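Tol-Pal system protein TolB (Acinetobacter baumannii, PDB 7MX5) is the periplasmic component of the Tol-Pal system, which probably helps the outer membrane invaginate during cell division and keep its integrity. Local coordinates at residues N26-I31 / S108-A113; G82-Y87 / L102-A107. All coordinates share one frame; numbering follows the deposited sequence.

Interaction 1: N26-I31 / S108-A113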
# COMPACT_ATOMS: atom_id res chain seq x y z
N ASN A 26 -19.31 -19.63 -6.72
CA ASN A 26 -19.86 -18.35 -7.17
C ASN A 26 -18.88 -17.54 -8.00
O ASN A 26 -19.20 -16.41 -8.37
CB ASN A 26 -20.30 -17.53 -5.95
CG ASN A 26 -21.57 -16.76 -6.19
OD1 ASN A 26 -22.26 -16.97 -7.19
ND2 ASN A 26 -21.89 -15.85 -5.28
N GLY A 27 -17.71 -18.09 -8.31
CA GLY A 27 -16.61 -17.29 -8.80
C GLY A 27 -15.66 -16.86 -7.70
O GLY A 27 -14.88 -15.92 -7.91
N LEU A 28 -15.71 -17.51 -6.54
CA LEU A 28 -14.95 -17.10 -5.37
C LEU A 28 -13.54 -17.66 -5.39
O LEU A 28 -12.56 -16.92 -5.23
CB LEU A 28 -15.69 -17.54 -4.10
CG LEU A 28 -15.32 -16.95 -2.74
CD1 LEU A 28 -14.15 -17.69 -2.10
CD2 LEU A 28 -15.03 -15.48 -2.85
N TYR A 29 -13.41 -18.97 -5.59
CA TYR A 29 -12.10 -19.61 -5.47
C TYR A 29 -11.07 -19.15 -6.49
O TYR A 29 -9.87 -19.15 -6.14
CB TYR A 29 -12.28 -21.14 -5.48
CG TYR A 29 -12.28 -21.81 -6.84
CD1 TYR A 29 -11.09 -22.16 -7.48
CD2 TYR A 29 -13.48 -22.12 -7.47
CE1 TYR A 29 -11.10 -22.77 -8.71
CE2 TYR A 29 -13.49 -22.74 -8.71
CZ TYR A 29 -12.30 -23.06 -9.33
OH TYR A 29 -12.32 -23.68 -10.55
N PRO A 30 -11.41 -18.78 -7.74
CA PRO A 30 -10.36 -18.21 -8.61
C PRO A 30 -9.75 -16.94 -8.05
O PRO A 30 -8.55 -16.70 -8.24
CB PRO A 30 -11.08 -17.96 -9.94
CG PRO A 30 -12.31 -18.77 -9.89
CD PRO A 30 -12.68 -18.95 -8.46
N ILE A 31 -10.55 -16.11 -7.37
CA ILE A 31 -10.01 -14.92 -6.72
C ILE A 31 -9.05 -15.32 -5.60
O ILE A 31 -7.99 -14.71 -5.43
CB ILE A 31 -11.15 -14.03 -6.20
CG1 ILE A 31 -11.96 -13.46 -7.37
CG2 ILE A 31 -10.61 -12.91 -5.33
CD1 ILE A 31 -13.25 -12.78 -6.95
N SER A 108 -23.62 -9.08 -3.92
CA SER A 108 -22.53 -8.86 -4.87
C SER A 108 -21.30 -8.25 -4.20
O SER A 108 -20.74 -7.27 -4.70
CB SER A 108 -23.01 -7.96 -6.00
OG SER A 108 -24.41 -8.08 -6.19
N ARG A 109 -20.89 -8.82 -3.07
CA ARG A 109 -19.64 -8.42 -2.43
C ARG A 109 -18.67 -9.59 -2.50
O ARG A 109 -18.19 -10.07 -1.47
CB ARG A 109 -19.89 -7.99 -0.99
CG ARG A 109 -20.81 -6.78 -0.87
CD ARG A 109 -20.29 -5.62 -1.70
NE ARG A 109 -19.21 -4.90 -1.03
CZ ARG A 109 -18.04 -4.63 -1.58
NH1 ARG A 109 -17.74 -5.01 -2.81
NH2 ARG A 109 -17.13 -3.96 -0.87
N ILE A 110 -18.39 -10.05 -3.71
CA ILE A 110 -17.68 -11.31 -3.93
C ILE A 110 -16.17 -11.12 -3.90
O ILE A 110 -15.44 -11.96 -3.37
CB ILE A 110 -18.16 -11.94 -5.25
CG1 ILE A 110 -17.31 -13.15 -5.62
CG2 ILE A 110 -18.17 -10.90 -6.37
CD1 ILE A 110 -17.70 -14.41 -4.88
N ARG A 111 -15.66 -10.02 -4.47
CA ARG A 111 -14.22 -9.79 -4.48
C ARG A 111 -13.69 -9.53 -3.07
O ARG A 111 -12.57 -9.95 -2.75
CB ARG A 111 -13.88 -8.62 -5.40
CG ARG A 111 -13.85 -8.98 -6.88
CD ARG A 111 -12.98 -8.03 -7.68
NE ARG A 111 -11.57 -8.41 -7.66
CZ ARG A 111 -11.06 -9.47 -8.27
NH1 ARG A 111 -11.82 -10.29 -8.98
NH2 ARG A 111 -9.76 -9.71 -8.18
N GLN A 112 -14.48 -8.87 -2.22
CA GLN A 112 -14.05 -8.66 -0.84
C GLN A 112 -14.06 -9.97 -0.05
O GLN A 112 -13.25 -10.14 0.86
CB GLN A 112 -14.94 -7.62 -0.17
CG GLN A 112 -16.36 -8.09 0.12
CD GLN A 112 -17.02 -7.34 1.26
OE1 GLN A 112 -17.19 -6.12 1.20
NE2 GLN A 112 -17.40 -8.07 2.31
N ALA A 113 -14.96 -10.89 -0.40
CA ALA A 113 -15.02 -12.16 0.32
C ALA A 113 -13.81 -13.03 -0.01
O ALA A 113 -13.25 -13.68 0.88
CB ALA A 113 -16.32 -12.90 -0.02

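Interaction 2: G82-Y87 / L102-A107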
# COMPACT_ATOMS: atom_id res chain seq x y z
N GLY A 82 -27.17 -12.89 0.33
CA GLY A 82 -26.27 -13.27 -0.74
C GLY A 82 -25.91 -14.74 -0.72
O GLY A 82 -26.69 -15.58 -1.17
N PHE A 83 -24.73 -15.06 -0.19
CA PHE A 83 -24.28 -16.44 -0.14
C PHE A 83 -23.34 -16.64 1.04
O PHE A 83 -22.76 -15.68 1.56
CB PHE A 83 -23.60 -16.86 -1.45
CG PHE A 83 -22.27 -16.19 -1.68
CD1 PHE A 83 -22.21 -14.93 -2.25
CD2 PHE A 83 -21.09 -16.83 -1.35
CE1 PHE A 83 -20.99 -14.32 -2.48
CE2 PHE A 83 -19.87 -16.22 -1.57
CZ PHE A 83 -19.82 -14.96 -2.13
N GLU A 84 -23.20 -17.89 1.44
CA GLU A 84 -22.29 -18.30 2.50
C GLU A 84 -21.13 -19.06 1.88
O GLU A 84 -21.30 -19.80 0.90
CB GLU A 84 -23.00 -19.18 3.53
CG GLU A 84 -23.30 -18.49 4.84
CD GLU A 84 -24.21 -19.32 5.73
OE1 GLU A 84 -24.18 -20.57 5.62
OE2 GLU A 84 -24.95 -18.73 6.55
N VAL A 85 -19.94 -18.89 2.46
CA VAL A 85 -18.77 -19.66 2.06
C VAL A 85 -18.22 -20.37 3.30
O VAL A 85 -17.86 -19.71 4.28
CB VAL A 85 -17.69 -18.79 1.39
CG1 VAL A 85 -17.41 -17.53 2.20
CG2 VAL A 85 -16.41 -19.59 1.18
N HIS A 86 -18.21 -21.69 3.25
CA HIS A 86 -17.60 -22.52 4.29
C HIS A 86 -16.29 -23.06 3.72
O HIS A 86 -16.30 -23.89 2.81
CB HIS A 86 -18.53 -23.65 4.71
CG HIS A 86 -18.01 -24.47 5.85
ND1 HIS A 86 -18.51 -25.72 6.16
CD2 HIS A 86 -17.03 -24.23 6.75
CE1 HIS A 86 -17.86 -26.20 7.20
NE2 HIS A 86 -16.96 -25.32 7.58
N TYR A 87 -15.17 -22.57 4.23
CA TYR A 87 -13.86 -22.91 3.70
C TYR A 87 -12.96 -23.46 4.80
O TYR A 87 -13.14 -23.16 5.98
CB TYR A 87 -13.19 -21.70 3.02
CG TYR A 87 -12.87 -20.56 3.96
CD1 TYR A 87 -13.82 -19.60 4.28
CD2 TYR A 87 -11.60 -20.43 4.52
CE1 TYR A 87 -13.53 -18.55 5.13
CE2 TYR A 87 -11.30 -19.39 5.37
CZ TYR A 87 -12.27 -18.45 5.67
OH TYR A 87 -11.97 -17.41 6.52
N LEU A 102 -16.62 -20.05 8.46
CA LEU A 102 -17.73 -19.66 7.61
C LEU A 102 -17.76 -18.14 7.53
O LEU A 102 -17.64 -17.46 8.56
CB LEU A 102 -19.06 -20.18 8.15
CG LEU A 102 -20.27 -19.89 7.24
CD1 LEU A 102 -20.68 -21.13 6.46
CD2 LEU A 102 -21.43 -19.33 8.04
N LEU A 103 -17.91 -17.61 6.32
CA LEU A 103 -18.00 -16.17 6.09
C LEU A 103 -19.30 -15.87 5.37
O LEU A 103 -19.56 -16.43 4.29
CB LEU A 103 -16.80 -15.67 5.29
CG LEU A 103 -16.83 -14.20 4.87
CD1 LEU A 103 -16.42 -13.30 6.03
CD2 LEU A 103 -15.94 -13.96 3.66
N ASN A 104 -20.12 -15.01 5.95
CA ASN A 104 -21.37 -14.59 5.34
C ASN A 104 -21.10 -13.41 4.41
O ASN A 104 -20.50 -12.41 4.82
CB ASN A 104 -22.39 -14.21 6.40
CG ASN A 104 -23.20 -15.40 6.88
OD1 ASN A 104 -24.21 -15.76 6.27
ND2 ASN A 104 -22.76 -16.02 7.97
N VAL A 105 -21.53 -13.54 3.16
CA VAL A 105 -21.25 -12.56 2.12
C VAL A 105 -22.57 -11.91 1.71
O VAL A 105 -23.51 -12.62 1.33
CB VAL A 105 -20.56 -13.20 0.91
CG1 VAL A 105 -19.97 -12.13 0.02
CG2 VAL A 105 -19.49 -14.18 1.36
N PRO A 106 -22.68 -10.59 1.78
CA PRO A 106 -23.94 -9.94 1.42
C PRO A 106 -24.03 -9.61 -0.06
O PRO A 106 -23.63 -8.52 -0.50
CB PRO A 106 -23.94 -8.69 2.30
CG PRO A 106 -22.49 -8.35 2.46
CD PRO A 106 -21.71 -9.65 2.37
N ALA A 107 -24.54 -10.56 -0.84
CA ALA A 107 -24.91 -10.40 -2.26
C ALA A 107 -23.64 -10.12 -3.08
O ALA A 107 -22.67 -10.87 -2.94
CB ALA A 107 -26.01 -9.35 -2.36

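Interaction 1: N26-I31 / S108-A113
Leu28 and Ile110 pass alongside each other, each side chain running toward the other's backbone, where the start of helix 110-126 faces segment 26-31 as it runs into helix 29-37. Leu28 CD2 comes within 3.5 Å of Ile110 CD1, which also rests 3.8 Å from Leu28 CB; the second torsion of Ile110 (chi2 80°) sets CD1 against the leucine. The same CD2 of Leu28 continues to the methyl of Ala113, 4.0 Å from its CB, so one branch bridges two residues a helical turn apart. Ile76 and Phe22 also touch Leu28, making it part of the buried layer between the sheet and the helices of the amino-terminal domain.

A second close patch has a polar flank. Ile31 CD1 stays 4.3 Å from Ile110 CG1 but lies 3.8 Å from Arg111 CG and 3.5 Å from Arg111 NH1. The first bond of the Arg111 side chain points away from 26-31, yet its end returns: the chain turns at chi3 (85°), which sets NE, and NH1 ends beside Ile31 CD1. Its NH2 forms a salt bridge with Asp158. The loose side is at exposed Asn26, whose CB only reaches 4.2 Å from Ile110 CD1, with Gly27 beside it. No hydrogen bond joins the two segments: the contact depends on shape and apolar cover, and the one charged group in it lends Ile31 its flank while its charge is paired with Asp158.

Interaction 2: G82-Y87 / L102-A107
The Phe83 ring carries Val105 over one face, while the carbonyl oxygen of Ala107, a poorly ordered residue, is modelled at its edge, near the ring plane. Val105 CB stands 3.7 Å from the ring centroid, 19° off the normal, in a CH-pi contact; CG1 reaches the CE1 and CZ side of the ring and CG2 the CE2 and CZ side. The Tyr87 ring, by contrast, meets Leu103 CB at its edge. Phe83, Tyr87, Leu103 and Val105 belong to an antiparallel beta hairpin, strands 83-91 and 96-105, whose second strand is an outermost strand of the mixed sheet of the amino-terminal domain.

Phe83 with Val105 and Val85 with Leu103 are hydrogen-bonded pairs, each joined by two backbone bonds; the bond from Leu103 N to Val85 O, at 2.9 Å, is close to straight. Their side chains share the face covered by helix 110-126, where Val85 CG1 packs 3.7 Å from Leu103 CB. On the opposite face are the non-hydrogen-bonded pairs, Glu84 with Asn104 and His86 with Leu102. Leu102 CG is anti to the backbone N (chi1 -176°), and its two methyls divide between neighbours: CD2 lies 3.6 Å from Glu84 CD, CD1 3.7 Å from His86 CB. His86 NE2 is hydrogen-bonded to Asn100 in the same strand as Leu102.

Beyond the last pair the second strand leaves the ladder through an inverse gamma turn centred on Pro106. There the backbone of Gly82 runs close, its CA making a CA-H...O contact of 3.5 Å with Val105 O.

In the fold
From the N terminus, the chain first passes through 26-31 into helix 29-37, and later runs out and back through strands 83-91 and 96-105, where interaction 2 closes the short hairpin loop. Only then does 108-113, directly following that hairpin, return to 26-31 in interaction 1, closing a loop of 76 residues within which interaction 2 is nested. The two contacts, with centres about 10 Å apart, touch: Ile110 CD1 lies 3.5 Å from Phe83 CZ, and Ala113 CB is 3.7 Å from Val105 CG2. Together they tie the hairpin edge of the mixed sheet to the N-terminal ends of helices 29-37 and 110-126.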